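Local coordinates for cerato-platanin-like protein (Moniliophthora perniciosa, PDB 3SUM) that is of unknown molecular function but belongs to the cerato-platanins, small secreted fungal proteins with a double-psi beta-barrel fold, at residues 51-56 with 75-80; 21-26 with 58-63. All coordinates share one frame; numbering follows the deposited sequence.

Contact 1. Residues 51-56 with 75-80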
# COMPACT_ATOMS: atom_id res chain seq x y z
N VAL A 51 -0.07 0.87 -2.29
CA VAL A 51 1.16 1.34 -2.81
C VAL A 51 1.44 0.64 -4.13
O VAL A 51 0.95 -0.45 -4.40
CB VAL A 51 2.40 1.03 -1.89
CG1 VAL A 51 2.37 1.85 -0.55
CG2 VAL A 51 2.47 -0.47 -1.57
N ALA A 52 2.18 1.34 -4.97
CA ALA A 52 2.88 0.66 -6.07
C ALA A 52 4.21 0.27 -5.55
O ALA A 52 4.80 0.98 -4.77
CB ALA A 52 3.06 1.65 -7.25
N ALA A 53 4.77 -0.84 -6.03
CA ALA A 53 6.06 -1.26 -5.55
C ALA A 53 6.64 -2.14 -6.63
O ALA A 53 5.91 -2.55 -7.58
CB ALA A 53 5.90 -2.03 -4.23
N PRO A 54 7.95 -2.41 -6.54
CA PRO A 54 8.55 -3.04 -7.68
C PRO A 54 8.19 -4.50 -7.72
O PRO A 54 8.14 -5.15 -6.69
CB PRO A 54 10.07 -2.95 -7.38
CG PRO A 54 10.21 -2.02 -6.32
CD PRO A 54 8.92 -1.90 -5.56
N GLU A 55 8.11 -5.03 -8.93
CA GLU A 55 7.94 -6.43 -9.14
C GLU A 55 9.24 -7.13 -8.56
O GLU A 55 10.28 -6.56 -8.54
CB GLU A 55 7.87 -6.70 -10.66
CG GLU A 55 7.71 -8.15 -11.10
CD GLU A 55 7.62 -8.28 -12.68
OE1 GLU A 55 8.02 -9.33 -13.24
OE2 GLU A 55 7.17 -7.32 -13.33
N ALA A 56 9.11 -8.40 -8.19
CA ALA A 56 10.23 -9.25 -7.76
C ALA A 56 10.48 -8.94 -6.34
O ALA A 56 10.46 -9.85 -5.55
CB ALA A 56 11.54 -9.13 -8.62
N VAL A 75 0.34 -1.73 4.27
CA VAL A 75 -0.06 -1.32 2.95
C VAL A 75 -0.19 -2.52 2.01
O VAL A 75 0.51 -3.47 2.18
CB VAL A 75 0.93 -0.28 2.36
CG1 VAL A 75 1.09 0.94 3.31
CG2 VAL A 75 2.34 -0.85 2.14
N THR A 76 -1.11 -2.43 1.01
CA THR A 76 -1.26 -3.47 0.07
C THR A 76 -0.57 -3.02 -1.19
O THR A 76 -0.77 -1.90 -1.65
CB THR A 76 -2.75 -3.69 -0.19
OG1 THR A 76 -3.34 -3.98 1.07
CG2 THR A 76 -2.98 -4.94 -1.10
N VAL A 77 0.22 -3.93 -1.80
CA VAL A 77 0.77 -3.61 -3.06
C VAL A 77 -0.29 -3.81 -4.15
O VAL A 77 -0.80 -4.91 -4.32
CB VAL A 77 2.02 -4.56 -3.33
CG1 VAL A 77 2.57 -4.35 -4.82
CG2 VAL A 77 3.17 -4.25 -2.30
N VAL A 78 -0.59 -2.76 -4.93
CA VAL A 78 -1.68 -2.80 -5.87
C VAL A 78 -1.21 -2.39 -7.27
O VAL A 78 -1.98 -2.45 -8.23
CB VAL A 78 -2.83 -1.86 -5.47
CG1 VAL A 78 -3.43 -2.24 -4.03
CG2 VAL A 78 -2.42 -0.33 -5.58
N ASP A 79 0.06 -2.03 -7.40
CA ASP A 79 0.53 -1.59 -8.73
C ASP A 79 2.06 -1.70 -8.74
O ASP A 79 2.65 -2.11 -7.72
CB ASP A 79 0.06 -0.12 -8.87
CG ASP A 79 0.16 0.42 -10.30
OD1 ASP A 79 0.46 -0.34 -11.26
OD2 ASP A 79 -0.05 1.63 -10.41
N ARG A 80 2.71 -1.32 -9.82
CA ARG A 80 4.15 -1.53 -9.91
C ARG A 80 4.78 -0.19 -10.16
O ARG A 80 4.17 0.65 -10.81
CB ARG A 80 4.55 -2.47 -11.12
CG ARG A 80 4.90 -3.96 -10.70
CD ARG A 80 3.72 -4.47 -9.79
NE ARG A 80 3.87 -5.91 -9.51
CZ ARG A 80 4.45 -6.36 -8.43
NH1 ARG A 80 4.93 -5.51 -7.56
NH2 ARG A 80 4.54 -7.66 -8.23
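Two parallel strands meet along a short backbone ladder that a side chain then extends. V51 is gripped at both ends of its backbone: its N donates to T76 O (2.9 Å) in the plane of that carbonyl, and its O accepts from V78 N (2.8 Å), nearly along the C=O axis at 171°. One residue on, the pairing shifts: V51 bridges V77 but A52 bridges D79, a beta bulge. A53 N then donates to D79 O (3.0 Å) from above the carbonyl plane. A53 O faces R80, taking a CA-H...O contact from R80 CA and a hydrogen bond from R80 NH1 (3.1 Å). The acceptor lies near the guanidinium plane, while NH1 stands well above the carbonyl plane. A bend at chi2 (51°) brings the guanidinium back to the backbone of 53-55, where E55 CA sits over one face, offset toward the rim of the group. R80 NH2 hydrogen-bonds T58 O, so two carbonyls, one at each terminal nitrogen, limit the group's rotation.

On the apolar face, V51 crosses V75 at about a right angle, CG2 to CG2 at 3.7 Å. V77 CG2 touches both V51 CG2 and A53 CB, which lie side by side against it. The other face carries A52 and D79, packed CB to CB. D79 CG is anti to its backbone N (chi1 -167°), which carries the carboxylate to K22 N (at OD1) and K10 NZ (at OD2, a salt bridge). In this double-psi barrel, strand 50-52 runs between 86-89, whose F87 touches V51 and A53, and 71-79, whose V75 and V77 reach W64 of strand 63-68.

Contact 2. Residues 21-26 with 58-63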
# COMPACT_ATOMS: atom_id res chain seq x y z
N PHE A 21 -4.11 -0.68 -12.93
CA PHE A 21 -3.04 -0.99 -11.99
C PHE A 21 -2.42 -2.27 -12.47
O PHE A 21 -3.12 -3.15 -12.95
CB PHE A 21 -3.67 -1.25 -10.62
CG PHE A 21 -4.37 -0.04 -10.08
CD1 PHE A 21 -3.67 0.91 -9.37
CD2 PHE A 21 -5.69 0.22 -10.45
CE1 PHE A 21 -4.28 2.07 -8.95
CE2 PHE A 21 -6.32 1.39 -10.01
CZ PHE A 21 -5.63 2.33 -9.29
N LYS A 22 -1.13 -2.38 -12.31
CA LYS A 22 -0.45 -3.54 -12.88
C LYS A 22 -0.67 -4.76 -12.05
O LYS A 22 -0.16 -5.81 -12.42
CB LYS A 22 1.03 -3.19 -12.99
CG LYS A 22 1.21 -2.21 -14.20
CD LYS A 22 2.64 -1.69 -14.32
CE LYS A 22 2.82 -1.04 -15.73
NZ LYS A 22 4.07 -0.23 -15.71
N CYS A 23 -1.39 -4.65 -10.93
CA CYS A 23 -1.76 -5.82 -10.15
C CYS A 23 -3.24 -6.18 -10.36
O CYS A 23 -3.85 -6.74 -9.49
CB CYS A 23 -1.49 -5.59 -8.65
SG CYS A 23 0.27 -5.45 -8.33
N SER A 24 -3.82 -5.77 -11.48
CA SER A 24 -5.29 -5.89 -11.68
C SER A 24 -5.81 -7.31 -11.41
O SER A 24 -6.91 -7.49 -10.85
CB SER A 24 -5.63 -5.33 -13.09
OG SER A 24 -4.94 -6.08 -14.07
N ALA A 25 -5.07 -8.34 -11.76
CA ALA A 25 -5.59 -9.68 -11.52
C ALA A 25 -5.67 -10.00 -10.03
O ALA A 25 -6.65 -10.57 -9.54
CB ALA A 25 -4.67 -10.78 -12.31
N ALA A 26 -4.63 -9.66 -9.29
CA ALA A 26 -4.64 -9.92 -7.87
C ALA A 26 -5.77 -9.07 -7.23
O ALA A 26 -6.47 -9.54 -6.34
CB ALA A 26 -3.32 -9.54 -7.28
N THR A 58 8.36 -7.29 -4.48
CA THR A 58 7.02 -7.36 -3.83
C THR A 58 6.08 -8.08 -4.79
O THR A 58 6.20 -7.93 -6.02
CB THR A 58 6.41 -5.95 -3.58
OG1 THR A 58 6.13 -5.32 -4.85
CG2 THR A 58 7.46 -5.08 -2.83
N GLU A 59 5.14 -8.84 -4.21
CA GLU A 59 4.16 -9.56 -4.98
C GLU A 59 2.90 -8.75 -5.00
O GLU A 59 2.63 -7.95 -4.06
CB GLU A 59 3.88 -10.93 -4.38
CG GLU A 59 5.08 -11.88 -4.52
CD GLU A 59 5.51 -12.09 -6.02
OE1 GLU A 59 4.64 -12.46 -6.86
OE2 GLU A 59 6.71 -11.82 -6.37
N CYS A 60 2.19 -8.86 -6.12
CA CYS A 60 0.92 -8.19 -6.28
C CYS A 60 0.02 -8.61 -5.14
O CYS A 60 -0.13 -9.78 -4.87
CB CYS A 60 0.27 -8.53 -7.61
SG CYS A 60 0.98 -7.42 -8.87
N GLY A 61 -0.61 -7.64 -4.50
CA GLY A 61 -1.52 -7.98 -3.41
C GLY A 61 -0.83 -8.26 -2.10
O GLY A 61 -1.53 -8.44 -1.08
N SER A 62 0.50 -8.17 -2.02
CA SER A 62 1.12 -8.50 -0.72
C SER A 62 0.91 -7.36 0.25
O SER A 62 0.62 -6.23 -0.14
CB SER A 62 2.62 -8.79 -0.81
OG SER A 62 3.29 -7.77 -1.53
N CYS A 63 1.17 -7.67 1.50
CA CYS A 63 0.90 -6.69 2.59
C CYS A 63 2.21 -6.37 3.19
O CYS A 63 2.96 -7.29 3.55
CB CYS A 63 0.05 -7.39 3.58
SG CYS A 63 -0.46 -6.24 4.91
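A disulfide between C23, the N-cap residue of helix 24-28, and C60, in the loop before strand 63-68, ties together two parts of the chain that exchange no hydrogen bond. C23 SG and C60 SG lie 2.2 Å apart. Each sulfur stands anti to its own carbonyl carbon and beside its backbone N. The twist of the bridge, chi3 -68°, sets C23 CB and C60 CB 3.6 Å from each other.

The close packing is confined to the bridge and one neighbour. From the first turn of the helix the methyl of A26 points at the loop and rests on C60 CB at 3.7 Å, beside the bridge. Next to it G61 has a left-handed backbone (phi 81°, psi 0°), where a CB would jam against the carbonyl O of C60 and approach the A26 methyl. This glycine completes the type II turn from E59 to S62, whose E59 O is gripped twice: by S62 N and, on a lone pair in the carbonyl plane, by S62 OG at 2.6 Å.

Away from the sulfurs the contact is loose. K22 brings its backbone O to 4.1 Å from C60 SG, but its extended side chain leads away to a salt bridge with E82. C23 is the buried half of the bridge and C60 the partly exposed one; 170 Å² is buried between the two segments.

With so little apolar area and no polar bond across it, the junction probably depends chiefly on the covalent link. Such a cystine is consistent with oxidative folding, as expected of a secreted protein, and restrains the helix start against the turn.

The centres of contacts 1 and 2 lie about 6 Å apart, and the two touch directly. Their segments alternate along the chain, 21-26, 51-56, 58-63 and 75-80, so the two contacts interlace along the chain. Strand 71-79 joins them: V77 O probably accepts a hydrogen bond from G61 N, while V78 O packs against the CB atoms of F21 and C23. Contact 1 belongs to the interior of the mixed barrel sheet; contact 2 lies nearer the surface, fastening helix 24-28 to the loop between strands 50-52 and 63-68. The C23-C60 disulfide thus ties the start of helix 24-28 beside the parallel strand pair of the barrel.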